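Local structure of halogenase PltM (Pseudomonas fluorescens, 6BZN) at residues E384-R387 with H388-A392; A394-D397 with Q398-C402; V415-R418 with V419-S422; A466-S469 with L470-Q473. The protein halogenates phenolic compounds as a flavin-dependent enzyme, accepting chloride, bromide or iodide as the halide. All coordinates share one frame; numbering follows the deposited sequence.

Interaction 1 (E384-R387 with H388-A392); sequences EVER and HCLNA
The guanidinium of Arg-387 and the amide of Asn-391, one turn apart on helix 383-406, stand almost square to each other (89° between planes), and one water at the guanidinium edge serves both. It accepts from Arg-387 NE at 2.8 Å and from Asn-391 ND2 at 3.0 Å, bridging i to i+4. Elsewhere on that edge Arg-387 NH1 forms a salt bridge with Glu-384 OE1 at 2.9 Å, entering on the syn side of the carboxylate and nearly in the guanidinium plane. Arg-387 reaches back to it because CG is anti to the backbone N (chi1 175°) and the chain runs extended to NE. The imidazole of His-388 also has a water in its ring plane, 2.7 Å from ND1. This water donates to Val-385 O, a carbonyl that also takes the amide of Cys-389, so it has two donors. Val-385 and His-388 face helix 352-374. On another flank, Glu-386 carries its carboxylate away to a salt bridge with Arg-379 and to the backbone N of Asn-331, leaving its aliphatic part for Leu-390. There Leu-390 N binds Glu-386 O at 2.9 Å, and Leu-390 CG rests against Glu-386 CG at 3.9 Å.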
ATOM      1  N   GLU A 384       2.073  10.037 -18.505  1.00 15.92           N
ATOM      2  CA  GLU A 384       1.026  10.059 -17.491  1.00 16.42           C
ATOM      3  C   GLU A 384       1.188   8.942 -16.452  1.00 15.38           C
ATOM      4  O   GLU A 384       0.676   9.060 -15.336  1.00 14.66           O
ATOM      5  CB  GLU A 384      -0.360  10.026 -18.134  1.00 17.82           C
ATOM      6  CG  GLU A 384      -0.659  11.253 -19.000  1.00 19.60           C
ATOM      7  CD  GLU A 384      -0.686  12.577 -18.237  1.00 22.68           C
ATOM      8  OE1 GLU A 384      -1.078  12.591 -17.051  1.00 23.34           O
ATOM      9  OE2 GLU A 384      -0.328  13.623 -18.840  1.00 24.98           O
ATOM     10  N   VAL A 385       1.890   7.872 -16.813  1.00 14.04           N
ATOM     11  CA  VAL A 385       2.250   6.840 -15.841  1.00 13.95           C
ATOM     12  C   VAL A 385       3.222   7.445 -14.809  1.00 13.84           C
ATOM     13  O   VAL A 385       3.050   7.277 -13.588  1.00 13.75           O
ATOM     14  CB  VAL A 385       2.833   5.583 -16.525  1.00 13.83           C
ATOM     15  CG1 VAL A 385       3.290   4.556 -15.508  1.00 13.98           C
ATOM     16  CG2 VAL A 385       1.783   4.955 -17.433  1.00 14.22           C
ATOM     17  N   GLU A 386       4.225   8.166 -15.292  1.00 13.91           N
ATOM     18  CA  GLU A 386       5.158   8.853 -14.405  1.00 14.20           C
ATOM     19  C   GLU A 386       4.486   9.916 -13.540  1.00 14.60           C
ATOM     20  O   GLU A 386       4.766  10.023 -12.353  1.00 14.00           O
ATOM     21  CB  GLU A 386       6.264   9.511 -15.225  1.00 14.66           C
ATOM     22  CG  GLU A 386       7.327  10.189 -14.390  1.00 15.24           C
ATOM     23  CD  GLU A 386       8.493  10.632 -15.233  1.00 16.22           C
ATOM     24  OE1 GLU A 386       8.543  11.819 -15.603  1.00 16.54           O
ATOM     25  OE2 GLU A 386       9.339   9.779 -15.572  1.00 15.53           O
ATOM     26  N   ARG A 387       3.639  10.730 -14.160  1.00 15.26           N
ATOM     27  CA  ARG A 387       2.933  11.775 -13.439  1.00 16.03           C
ATOM     28  C   ARG A 387       2.110  11.193 -12.290  1.00 14.97           C
ATOM     29  O   ARG A 387       2.210  11.670 -11.168  1.00 15.01           O
ATOM     30  CB  ARG A 387       2.058  12.592 -14.388  1.00 17.64           C
ATOM     31  CG  ARG A 387       1.200  13.638 -13.694  1.00 20.17           C
ATOM     32  CD  ARG A 387       0.543  14.549 -14.716  1.00 21.95           C
ATOM     33  NE  ARG A 387      -0.484  15.408 -14.116  1.00 23.86           N
ATOM     34  CZ  ARG A 387      -1.758  15.509 -14.509  1.00 24.56           C
ATOM     35  NH1 ARG A 387      -2.244  14.811 -15.532  1.00 23.89           N
ATOM     36  NH2 ARG A 387      -2.573  16.348 -13.863  1.00 25.45           N
ATOM     37  N   HIS A 388       1.311  10.165 -12.565  1.00 14.16           N
ATOM     38  CA  HIS A 388       0.602   9.469 -11.494  1.00 13.56           C
ATOM     39  C   HIS A 388       1.560   8.962 -10.393  1.00 13.32           C
ATOM     40  O   HIS A 388       1.363   9.260  -9.218  1.00 12.54           O
ATOM     41  CB  HIS A 388      -0.233   8.301 -12.020  1.00 13.62           C
ATOM     42  CG  HIS A 388      -0.655   7.374 -10.931  1.00 13.32           C
ATOM     43  ND1 HIS A 388      -0.075   6.138 -10.741  1.00 13.36           N
ATOM     44  CD2 HIS A 388      -1.499   7.561  -9.892  1.00 13.10           C
ATOM     45  CE1 HIS A 388      -0.596   5.577  -9.667  1.00 13.43           C
ATOM     46  NE2 HIS A 388      -1.454   6.426  -9.129  1.00 13.20           N
ATOM     47  N   CYS A 389       2.610   8.231 -10.769  1.00 13.16           N
ATOM     48  CA  CYS A 389       3.445   7.563  -9.764  1.00 13.49           C
ATOM     49  C   CYS A 389       4.203   8.554  -8.889  1.00 12.95           C
ATOM     50  O   CYS A 389       4.202   8.438  -7.648  1.00 12.34           O
ATOM     51  CB  CYS A 389       4.415   6.573 -10.399  1.00 14.22           C
ATOM     52  SG  CYS A 389       5.273   5.609  -9.129  1.00 16.41           S
ATOM     53  N   LEU A 390       4.815   9.552  -9.522  1.00 12.83           N
ATOM     54  CA  LEU A 390       5.596  10.530  -8.762  1.00 14.04           C
ATOM     55  C   LEU A 390       4.681  11.387  -7.867  1.00 13.61           C
ATOM     56  O   LEU A 390       5.033  11.658  -6.732  1.00 13.04           O
ATOM     57  CB  LEU A 390       6.460  11.417  -9.660  1.00 15.20           C
ATOM     58  CG  LEU A 390       7.499  10.735 -10.575  1.00 16.71           C
ATOM     59  CD1 LEU A 390       8.606  11.719 -10.963  1.00 17.17           C
ATOM     60  CD2 LEU A 390       8.103   9.440 -10.043  1.00 17.08           C
ATOM     61  N   ASN A 391       3.512  11.774  -8.375  1.00 13.37           N
ATOM     62  CA  ASN A 391       2.530  12.503  -7.553  1.00 13.93           C
ATOM     63  C   ASN A 391       2.037  11.653  -6.393  1.00 12.93           C
ATOM     64  O   ASN A 391       1.850  12.167  -5.288  1.00 13.15           O
ATOM     65  CB  ASN A 391       1.317  12.969  -8.376  1.00 15.24           C
ATOM     66  CG  ASN A 391       1.627  14.107  -9.322  1.00 17.43           C
ATOM     67  OD1 ASN A 391       2.735  14.606  -9.376  1.00 19.53           O
ATOM     68  ND2 ASN A 391       0.618  14.523 -10.090  1.00 20.06           N
ATOM     69  N   ALA A 392       1.798  10.368  -6.643  1.00 12.01           N
ATOM     70  CA  ALA A 392       1.357   9.433  -5.591  1.00 12.01           C
ATOM     71  C   ALA A 392       2.363   9.289  -4.435  1.00 11.88           C
ATOM     72  O   ALA A 392       1.985   9.340  -3.254  1.00 11.54           O
ATOM     73  CB  ALA A 392       1.052   8.082  -6.194  1.00 11.90           C
TER
HETATM   74  O   HOH W   1       1.603   5.117 -12.648  1.00 16.84           O
HETATM   75  O   HOH W   2       0.790  16.787 -12.006  1.00 40.38           O

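Interaction 2 (A394-D397 with Q398-C402); sequences ATND and QLVSC
Regular alpha-helix in the middle of helix 383-406 gains a side-chain bond here, as Ser-401 folds its hydroxyl back onto the carbonyl of Asp-397 one turn earlier. Ser-401 OG donates to Asp-397 O at 2.8 Å, and Ser-401 N binds the same oxygen at 3.0 Å. The two donors arrive from opposite faces of the carbonyl plane, so the oxygen is gripped twice. A chi1 of 61° sets OG between the backbone N and the carbonyl carbon, which turns it toward the preceding turn. With an alanine here, Asp-397 O would probably keep its amide donor but lose the second grip. The carboxylate of Asp-397 itself is engaged elsewhere, by Thr-213 and the backbone N of Ala-212, tying the helix to a neighbouring loop. Around the helix, Asn-396 and Val-400 lie side by side and point the same way, with Asn-396 OD1 against the methyl Val-400 CG2 at 3.5 Å. The main-chain bonds are regular, Leu-399 N to Thr-395 O at 2.9 Å being close to straight at 174°. Leu-399 leans on Trp-420 of helix 410-441. A serine hydroxyl donating to the i-4 carbonyl is a familiar feature of serines within alpha-helices, where it adds to the amide bond of the same turn.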
ATOM      1  N   ALA A 394       4.734  11.511  -3.701  1.00 11.85           N
ATOM      2  CA  ALA A 394       4.764  12.822  -3.042  1.00 12.11           C
ATOM      3  C   ALA A 394       3.583  12.983  -2.067  1.00 12.21           C
ATOM      4  O   ALA A 394       3.773  13.376  -0.922  1.00 11.99           O
ATOM      5  CB  ALA A 394       4.754  13.938  -4.066  1.00 12.45           C
ATOM      6  N   THR A 395       2.383  12.637  -2.516  1.00 12.56           N
ATOM      7  CA  THR A 395       1.201  12.695  -1.647  1.00 13.37           C
ATOM      8  C   THR A 395       1.354  11.763  -0.460  1.00 12.80           C
ATOM      9  O   THR A 395       1.058  12.135   0.664  1.00 12.20           O
ATOM     10  CB  THR A 395      -0.080  12.359  -2.422  1.00 14.49           C
ATOM     11  OG1 THR A 395      -0.295  13.373  -3.401  1.00 16.07           O
ATOM     12  CG2 THR A 395      -1.312  12.305  -1.490  1.00 15.70           C
ATOM     13  N   ASN A 396       1.833  10.553  -0.723  1.00 12.33           N
ATOM     14  CA  ASN A 396       2.054   9.546   0.305  1.00 12.79           C
ATOM     15  C   ASN A 396       3.051  10.077   1.361  1.00 12.57           C
ATOM     16  O   ASN A 396       2.842   9.907   2.565  1.00 11.82           O
ATOM     17  CB  ASN A 396       2.548   8.261  -0.394  1.00 13.23           C
ATOM     18  CG  ASN A 396       2.506   7.002   0.467  1.00 14.31           C
ATOM     19  OD1 ASN A 396       2.180   6.999   1.670  1.00 16.41           O
ATOM     20  ND2 ASN A 396       2.831   5.892  -0.180  1.00 14.07           N
ATOM     21  N   ASP A 397       4.095  10.775   0.896  1.00 12.32           N
ATOM     22  CA  ASP A 397       5.106  11.374   1.792  1.00 12.72           C
ATOM     23  C   ASP A 397       4.493  12.439   2.714  1.00 12.89           C
ATOM     24  O   ASP A 397       4.803  12.461   3.909  1.00 12.21           O
ATOM     25  CB  ASP A 397       6.230  11.987   0.970  1.00 13.08           C
ATOM     26  CG  ASP A 397       7.433  12.408   1.812  1.00 14.18           C
ATOM     27  OD1 ASP A 397       7.788  11.723   2.796  1.00 14.36           O
ATOM     28  OD2 ASP A 397       8.065  13.423   1.441  1.00 15.29           O
ATOM     29  N   GLN A 398       3.641  13.315   2.174  0.52 13.14           N
ATOM     30  CA  GLN A 398       2.967  14.321   3.011  0.52 13.42           C
ATOM     31  C   GLN A 398       1.996  13.653   3.977  0.52 12.94           C
ATOM     32  O   GLN A 398       2.032  13.924   5.186  0.52 12.66           O
ATOM     33  CB  GLN A 398       2.256  15.388   2.172  0.52 14.51           C
ATOM     34  CG  GLN A 398       3.178  16.447   1.570  0.52 15.19           C
ATOM     35  CD  GLN A 398       3.858  17.329   2.616  0.52 16.36           C
ATOM     36  OE1 GLN A 398       3.196  17.963   3.446  0.52 17.20           O
ATOM     37  NE2 GLN A 398       5.190  17.368   2.588  0.52 17.20           N
ATOM     38  N   LEU A 399       1.174  12.737   3.465  1.00 12.56           N
ATOM     39  CA  LEU A 399       0.229  12.032   4.329  1.00 12.36           C
ATOM     40  C   LEU A 399       0.917  11.390   5.530  1.00 11.87           C
ATOM     41  O   LEU A 399       0.481  11.575   6.675  1.00 11.66           O
ATOM     42  CB  LEU A 399      -0.543  10.976   3.542  1.00 12.59           C
ATOM     43  CG  LEU A 399      -1.412   9.999   4.340  1.00 13.40           C
ATOM     44  CD1 LEU A 399      -2.579  10.727   5.001  1.00 13.63           C
ATOM     45  CD2 LEU A 399      -1.899   8.865   3.464  1.00 13.62           C
ATOM     46  N   VAL A 400       2.002  10.674   5.269  1.00 11.22           N
ATOM     47  CA  VAL A 400       2.639   9.867   6.285  1.00 11.31           C
ATOM     48  C   VAL A 400       3.457  10.743   7.229  1.00 11.42           C
ATOM     49  O   VAL A 400       3.356  10.581   8.436  1.00 11.34           O
ATOM     50  CB  VAL A 400       3.494   8.729   5.675  1.00 11.07           C
ATOM     51  CG1 VAL A 400       4.386   8.089   6.728  1.00 11.08           C
ATOM     52  CG2 VAL A 400       2.588   7.680   5.051  1.00 10.85           C
ATOM     53  N   SER A 401       4.253  11.664   6.697  1.00 12.07           N
ATOM     54  CA  SER A 401       5.046  12.546   7.552  1.00 12.58           C
ATOM     55  C   SER A 401       4.144  13.338   8.504  1.00 13.03           C
ATOM     56  O   SER A 401       4.414  13.421   9.704  1.00 13.13           O
ATOM     57  CB  SER A 401       5.939  13.486   6.737  1.00 13.01           C
ATOM     58  OG  SER A 401       5.186  14.346   5.893  1.00 14.05           O
ATOM     59  N   CYS A 402       3.054  13.894   7.986  1.00 13.25           N
ATOM     60  CA  CYS A 402       2.110  14.629   8.848  1.00 12.97           C
ATOM     61  C   CYS A 402       1.437  13.706   9.880  1.00 12.51           C
ATOM     62  O   CYS A 402       1.181  14.131  11.006  1.00 12.31           O
ATOM     63  CB  CYS A 402       1.083  15.382   8.004  1.00 13.88           C
ATOM     64  SG  CYS A 402       1.837  16.711   7.025  1.00 15.00           S
TER

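Interaction 3 (V415-R418 with V419-S422); sequences VWHR and VWLS
Helix 410-441 winds more tightly at the start of this contact: Val-419 N binds Trp-416 O, three residues back, at 2.9 Å, while Val-415 O lies 4.1 Å from Val-419 N. Regular i to i+4 bonding resumes with Leu-421 N to His-417 O at 2.8 Å. In this turn Val-419 lies over the indole of Trp-416: its CB sits above one face, offset toward the rim, and its CG1 comes 4.1 Å from Trp-416 CZ3. NE1 of that indole is held by Ser-403 of helix 383-406. The six-membered side of Trp-420 meets the preceding turn edge-on, with CE3 beside His-417 O at 3.5 Å. The His-417 ring likewise has Trp-420 CZ3 near its own plane, and its ND1 bonds to Asn-414 O, while Phe-350 stacks on the Trp-420 ring. Arg-418 sends its guanidinium away to Asn-414, Tyr-511 and Asn-516, but its carbonyl stays in the helix and is bonded twice. Ser-422 OG donates to Arg-418 O at 2.9 Å in the carbonyl plane, chi1 of 60° turning it back along the helix, whereas Ser-422 N comes from 41° above that plane. A valine in place of Ser-422 is likely to deprive Arg-418 O of its in-plane donor and to crowd Tyr-467 of the adjoining helix. All eight residues of 415-422 are buried: the indoles and Val-419 are taken up in packing, while Trp-416 NE1, the Arg-418 guanidinium and the Ser-422 hydroxyl each have a hydrogen-bond partner inside the protein.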
ATOM      1  N   VAL A 415      -8.422  14.255  15.449  1.00 13.16           N
ATOM      2  CA  VAL A 415      -8.780  15.280  14.473  1.00 13.20           C
ATOM      3  C   VAL A 415      -8.106  14.981  13.121  1.00 12.75           C
ATOM      4  O   VAL A 415      -8.759  14.980  12.072  1.00 11.97           O
ATOM      5  CB  VAL A 415      -8.422  16.711  14.940  1.00 13.73           C
ATOM      6  CG1 VAL A 415      -8.861  17.708  13.896  1.00 14.07           C
ATOM      7  CG2 VAL A 415      -9.127  17.048  16.261  1.00 14.24           C
ATOM      8  N   TRP A 416      -6.803  14.708  13.171  1.00 12.67           N
ATOM      9  CA  TRP A 416      -6.025  14.458  11.950  1.00 12.59           C
ATOM     10  C   TRP A 416      -6.551  13.297  11.096  1.00 12.73           C
ATOM     11  O   TRP A 416      -6.600  13.424   9.870  1.00 12.92           O
ATOM     12  CB  TRP A 416      -4.532  14.258  12.261  1.00 13.04           C
ATOM     13  CG  TRP A 416      -3.778  13.713  11.088  1.00 13.12           C
ATOM     14  CD1 TRP A 416      -3.386  12.430  10.907  1.00 13.58           C
ATOM     15  CD2 TRP A 416      -3.409  14.419   9.905  1.00 13.88           C
ATOM     16  NE1 TRP A 416      -2.729  12.295   9.710  1.00 13.65           N
ATOM     17  CE2 TRP A 416      -2.743  13.504   9.066  1.00 14.16           C
ATOM     18  CE3 TRP A 416      -3.551  15.746   9.481  1.00 14.35           C
ATOM     19  CZ2 TRP A 416      -2.224  13.870   7.828  1.00 14.40           C
ATOM     20  CZ3 TRP A 416      -3.022  16.113   8.252  1.00 14.63           C
ATOM     21  CH2 TRP A 416      -2.373  15.168   7.435  1.00 14.50           C
ATOM     22  N   HIS A 417      -6.951  12.193  11.719  1.00 12.80           N
ATOM     23  CA  HIS A 417      -7.330  11.000  10.949  1.00 13.09           C
ATOM     24  C   HIS A 417      -8.510  11.254  10.011  1.00 12.89           C
ATOM     25  O   HIS A 417      -8.621  10.597   8.991  1.00 12.84           O
ATOM     26  CB  HIS A 417      -7.521   9.756  11.831  1.00 13.56           C
ATOM     27  CG  HIS A 417      -8.940   9.418  12.164  1.00 14.07           C
ATOM     28  ND1 HIS A 417      -9.665  10.096  13.121  1.00 14.54           N
ATOM     29  CD2 HIS A 417      -9.748   8.426  11.716  1.00 14.78           C
ATOM     30  CE1 HIS A 417     -10.865   9.556  13.229  1.00 14.43           C
ATOM     31  NE2 HIS A 417     -10.939   8.536  12.392  1.00 15.26           N
ATOM     32  N   ARG A 418      -9.342  12.246  10.334  1.00 12.72           N
ATOM     33  CA  ARG A 418     -10.462  12.637   9.476  1.00 13.45           C
ATOM     34  C   ARG A 418     -10.027  13.271   8.165  1.00 12.97           C
ATOM     35  O   ARG A 418     -10.775  13.227   7.203  1.00 13.28           O
ATOM     36  CB  ARG A 418     -11.409  13.587  10.231  1.00 13.79           C
ATOM     37  CG  ARG A 418     -12.049  12.932  11.446  1.00 14.14           C
ATOM     38  CD  ARG A 418     -12.001  13.810  12.692  1.00 14.56           C
ATOM     39  NE  ARG A 418     -12.316  12.997  13.862  1.00 15.13           N
ATOM     40  CZ  ARG A 418     -13.538  12.608  14.234  1.00 16.17           C
ATOM     41  NH1 ARG A 418     -14.630  13.011  13.573  1.00 17.30           N
ATOM     42  NH2 ARG A 418     -13.675  11.807  15.280  1.00 16.39           N
ATOM     43  N   VAL A 419      -8.829  13.855   8.126  1.00 13.12           N
ATOM     44  CA  VAL A 419      -8.249  14.378   6.874  1.00 12.79           C
ATOM     45  C   VAL A 419      -7.928  13.205   5.930  1.00 12.48           C
ATOM     46  O   VAL A 419      -8.368  13.183   4.773  1.00 12.28           O
ATOM     47  CB  VAL A 419      -7.010  15.262   7.153  1.00 13.22           C
ATOM     48  CG1 VAL A 419      -6.327  15.714   5.865  1.00 13.68           C
ATOM     49  CG2 VAL A 419      -7.409  16.477   7.982  1.00 13.57           C
ATOM     50  N   TRP A 420      -7.226  12.205   6.440  1.00 12.63           N
ATOM     51  CA  TRP A 420      -7.003  10.960   5.690  1.00 12.68           C
ATOM     52  C   TRP A 420      -8.331  10.292   5.292  1.00 12.66           C
ATOM     53  O   TRP A 420      -8.537   9.931   4.131  1.00 12.64           O
ATOM     54  CB  TRP A 420      -6.161   9.970   6.506  1.00 13.08           C
ATOM     55  CG  TRP A 420      -6.291   8.563   6.000  1.00 13.17           C
ATOM     56  CD1 TRP A 420      -5.721   8.041   4.875  1.00 13.79           C
ATOM     57  CD2 TRP A 420      -7.063   7.518   6.579  1.00 13.53           C
ATOM     58  NE1 TRP A 420      -6.098   6.730   4.718  1.00 14.00           N
ATOM     59  CE2 TRP A 420      -6.922   6.384   5.751  1.00 13.71           C
ATOM     60  CE3 TRP A 420      -7.871   7.426   7.729  1.00 13.66           C
ATOM     61  CZ2 TRP A 420      -7.554   5.172   6.030  1.00 14.08           C
ATOM     62  CZ3 TRP A 420      -8.489   6.225   8.010  1.00 13.83           C
ATOM     63  CH2 TRP A 420      -8.337   5.112   7.160  1.00 14.24           C
ATOM     64  N   LEU A 421      -9.224  10.114   6.263  1.00 12.08           N
ATOM     65  CA  LEU A 421     -10.439   9.346   6.010  1.00 12.25           C
ATOM     66  C   LEU A 421     -11.305   9.969   4.928  1.00 12.29           C
ATOM     67  O   LEU A 421     -11.739   9.276   4.038  1.00 11.86           O
ATOM     68  CB  LEU A 421     -11.252   9.169   7.286  1.00 12.49           C
ATOM     69  CG  LEU A 421     -12.474   8.255   7.172  1.00 12.74           C
ATOM     70  CD1 LEU A 421     -12.063   6.813   6.960  1.00 12.77           C
ATOM     71  CD2 LEU A 421     -13.334   8.370   8.421  1.00 13.34           C
ATOM     72  N   SER A 422     -11.567  11.273   5.029  1.00 12.58           N
ATOM     73  CA  SER A 422     -12.397  11.963   4.058  1.00 12.27           C
ATOM     74  C   SER A 422     -11.822  11.869   2.644  1.00 12.55           C
ATOM     75  O   SER A 422     -12.571  11.663   1.688  1.00 12.31           O
ATOM     76  CB  SER A 422     -12.648  13.429   4.457  1.00 12.29           C
ATOM     77  OG  SER A 422     -11.448  14.200   4.585  1.00 12.46           O
TER

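Interaction 4 (A466-S469 with L470-Q473); sequences AYES and LFRQ
The ring of Tyr-467 meets the base of Phe-471 obliquely, CE2 of the tyrosine touching CB of the phenylalanine at 3.7 Å, an i to i+4 pair on helix 465-483. The phenol oxygen goes further along, so that Tyr-467 OH approaches Phe-471 CD1 at 3.4 Å at an oblique angle to the ring. Another part of the tyrosine meets Leu-470, whose CD2 lies 4.1 Å from Tyr-467 CE1. The hydroxyl's bond goes to Val-419 O on helix 410-441, which ties the ring's outer end to that helix. CG of Tyr-467 is anti to the backbone N (chi1 176°), sending the ring along the helix flank toward these partners. Glu-468 runs beside Phe-471, with carboxylate and phenyl planes 64° apart. Its OE2 lies in plane at the edge of the Tyr-467 ring and is bonded to Ser-461. Toward helix 488-502 the contact is mixed: Leu-470 and Gln-473 pack on His-502, whose NE2 is the stronger partner of Ser-469 OG. Arg-472 curls back so that one face of its guanidinium lies over Ser-469 O, the carbonyl that takes Gln-473 N at 3.0 Å. From the extended Gln-473 chain, OE1 comes to 3.0 Å from Ser-469 OG, a weak hydrogen bond at most.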
ATOM      1  N   ALA A 466     -11.960  20.625  -3.659  1.00 17.85           N
ATOM      2  CA  ALA A 466     -12.220  20.964  -2.264  1.00 17.99           C
ATOM      3  C   ALA A 466     -11.423  20.067  -1.311  1.00 17.51           C
ATOM      4  O   ALA A 466     -10.787  20.568  -0.367  1.00 16.26           O
ATOM      5  CB  ALA A 466     -13.706  20.890  -1.946  1.00 18.54           C
ATOM      6  N   TYR A 467     -11.421  18.759  -1.563  1.00 16.89           N
ATOM      7  CA  TYR A 467     -10.644  17.867  -0.700  1.00 16.51           C
ATOM      8  C   TYR A 467      -9.153  18.200  -0.771  1.00 16.36           C
ATOM      9  O   TYR A 467      -8.483  18.274   0.256  1.00 17.36           O
ATOM     10  CB  TYR A 467     -10.839  16.358  -0.981  1.00 15.76           C
ATOM     11  CG  TYR A 467      -9.898  15.624  -0.075  1.00 15.37           C
ATOM     12  CD1 TYR A 467     -10.162  15.539   1.287  1.00 14.74           C
ATOM     13  CD2 TYR A 467      -8.654  15.191  -0.526  1.00 15.08           C
ATOM     14  CE1 TYR A 467      -9.255  14.964   2.160  1.00 14.91           C
ATOM     15  CE2 TYR A 467      -7.734  14.625   0.344  1.00 14.69           C
ATOM     16  CZ  TYR A 467      -8.042  14.503   1.682  1.00 14.75           C
ATOM     17  OH  TYR A 467      -7.155  13.938   2.566  1.00 14.69           O
ATOM     18  N   GLU A 468      -8.628  18.406  -1.968  1.00 16.47           N
ATOM     19  CA  GLU A 468      -7.192  18.638  -2.097  1.00 16.51           C
ATOM     20  C   GLU A 468      -6.765  19.960  -1.463  1.00 16.38           C
ATOM     21  O   GLU A 468      -5.635  20.090  -0.994  1.00 16.17           O
ATOM     22  CB  GLU A 468      -6.748  18.484  -3.548  1.00 16.59           C
ATOM     23  CG  GLU A 468      -7.041  17.099  -4.141  1.00 16.32           C
ATOM     24  CD  GLU A 468      -6.500  15.905  -3.326  1.00 16.67           C
ATOM     25  OE1 GLU A 468      -5.522  16.063  -2.565  1.00 17.01           O
ATOM     26  OE2 GLU A 468      -7.042  14.776  -3.469  1.00 16.03           O
ATOM     27  N   SER A 469      -7.687  20.923  -1.415  1.00 16.65           N
ATOM     28  CA  SER A 469      -7.505  22.142  -0.615  1.00 16.64           C
ATOM     29  C   SER A 469      -7.400  21.824   0.889  1.00 15.73           C
ATOM     30  O   SER A 469      -6.505  22.342   1.589  1.00 16.21           O
ATOM     31  CB  SER A 469      -8.660  23.125  -0.878  1.00 17.65           C
ATOM     32  OG  SER A 469      -8.607  24.218   0.028  1.00 18.29           O
ATOM     33  N   LEU A 470      -8.307  20.985   1.393  1.00 15.17           N
ATOM     34  CA  LEU A 470      -8.237  20.539   2.786  1.00 15.22           C
ATOM     35  C   LEU A 470      -6.918  19.826   3.077  1.00 15.49           C
ATOM     36  O   LEU A 470      -6.260  20.124   4.077  1.00 15.36           O
ATOM     37  CB  LEU A 470      -9.421  19.636   3.156  1.00 15.75           C
ATOM     38  CG  LEU A 470      -9.369  18.926   4.506  1.00 15.34           C
ATOM     39  CD1 LEU A 470      -9.361  19.897   5.673  1.00 15.54           C
ATOM     40  CD2 LEU A 470     -10.544  17.963   4.603  1.00 15.85           C
ATOM     41  N   PHE A 471      -6.528  18.901   2.190  1.00 15.36           N
ATOM     42  CA  PHE A 471      -5.310  18.141   2.405  1.00 15.36           C
ATOM     43  C   PHE A 471      -4.076  19.043   2.427  1.00 15.61           C
ATOM     44  O   PHE A 471      -3.283  18.958   3.348  1.00 15.36           O
ATOM     45  CB  PHE A 471      -5.179  17.058   1.350  1.00 15.43           C
ATOM     46  CG  PHE A 471      -3.971  16.181   1.527  1.00 15.00           C
ATOM     47  CD1 PHE A 471      -3.985  15.154   2.440  1.00 14.95           C
ATOM     48  CD2 PHE A 471      -2.826  16.389   0.762  1.00 15.05           C
ATOM     49  CE1 PHE A 471      -2.890  14.329   2.592  1.00 15.45           C
ATOM     50  CE2 PHE A 471      -1.719  15.566   0.912  1.00 15.18           C
ATOM     51  CZ  PHE A 471      -1.745  14.543   1.827  1.00 15.27           C
ATOM     52  N   ARG A 472      -3.945  19.917   1.433  1.00 17.52           N
ATOM     53  CA  ARG A 472      -2.813  20.848   1.333  1.00 19.69           C
ATOM     54  C   ARG A 472      -2.696  21.725   2.596  1.00 19.02           C
ATOM     55  O   ARG A 472      -1.638  21.789   3.233  1.00 16.62           O
ATOM     56  CB  ARG A 472      -2.968  21.696   0.055  1.00 23.60           C
ATOM     57  CG  ARG A 472      -1.866  22.701  -0.246  1.00 27.82           C
ATOM     58  CD  ARG A 472      -2.132  23.501  -1.528  1.00 31.43           C
ATOM     59  NE  ARG A 472      -3.497  24.052  -1.627  1.00 34.69           N
ATOM     60  CZ  ARG A 472      -3.959  25.128  -0.975  1.00 36.22           C
ATOM     61  NH1 ARG A 472      -3.189  25.831  -0.136  1.00 37.88           N
ATOM     62  NH2 ARG A 472      -5.219  25.512  -1.159  1.00 36.75           N
ATOM     63  N   GLN A 473      -3.803  22.352   2.984  1.00 17.76           N
ATOM     64  CA  GLN A 473      -3.805  23.237   4.154  1.00 18.26           C
ATOM     65  C   GLN A 473      -3.580  22.497   5.476  1.00 17.11           C
ATOM     66  O   GLN A 473      -2.861  22.985   6.349  1.00 16.64           O
ATOM     67  CB  GLN A 473      -5.089  24.064   4.205  1.00 18.71           C
ATOM     68  CG  GLN A 473      -5.215  25.041   3.050  1.00 19.46           C
ATOM     69  CD  GLN A 473      -6.492  25.862   3.139  1.00 20.80           C
ATOM     70  OE1 GLN A 473      -7.436  25.660   2.377  1.00 23.14           O
ATOM     71  NE2 GLN A 473      -6.535  26.763   4.092  1.00 20.21           N
TER

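Overall arrangement
All four contacts lie within single helices of the helical part of the chain. Interactions 1 and 2 follow each other on helix 383-406: the first is partly exposed and relies on waters and a salt bridge, the second is buried and relies on a serine and a loop-bound aspartate. Interaction 3, on the next helix, is wholly buried and the most aromatic. Its indoles pack on interaction 2, Cys-402 CB meeting Trp-416 CH2 at 3.5 Å. Interaction 4, farthest from the chain centre, is only partly buried and pairs an aromatic side with polar groups, some of them against helix 488-502. It joins interaction 3 through its tyrosine and interaction 2 through Phe-471, whereas interaction 1 touches neither 3 nor 4.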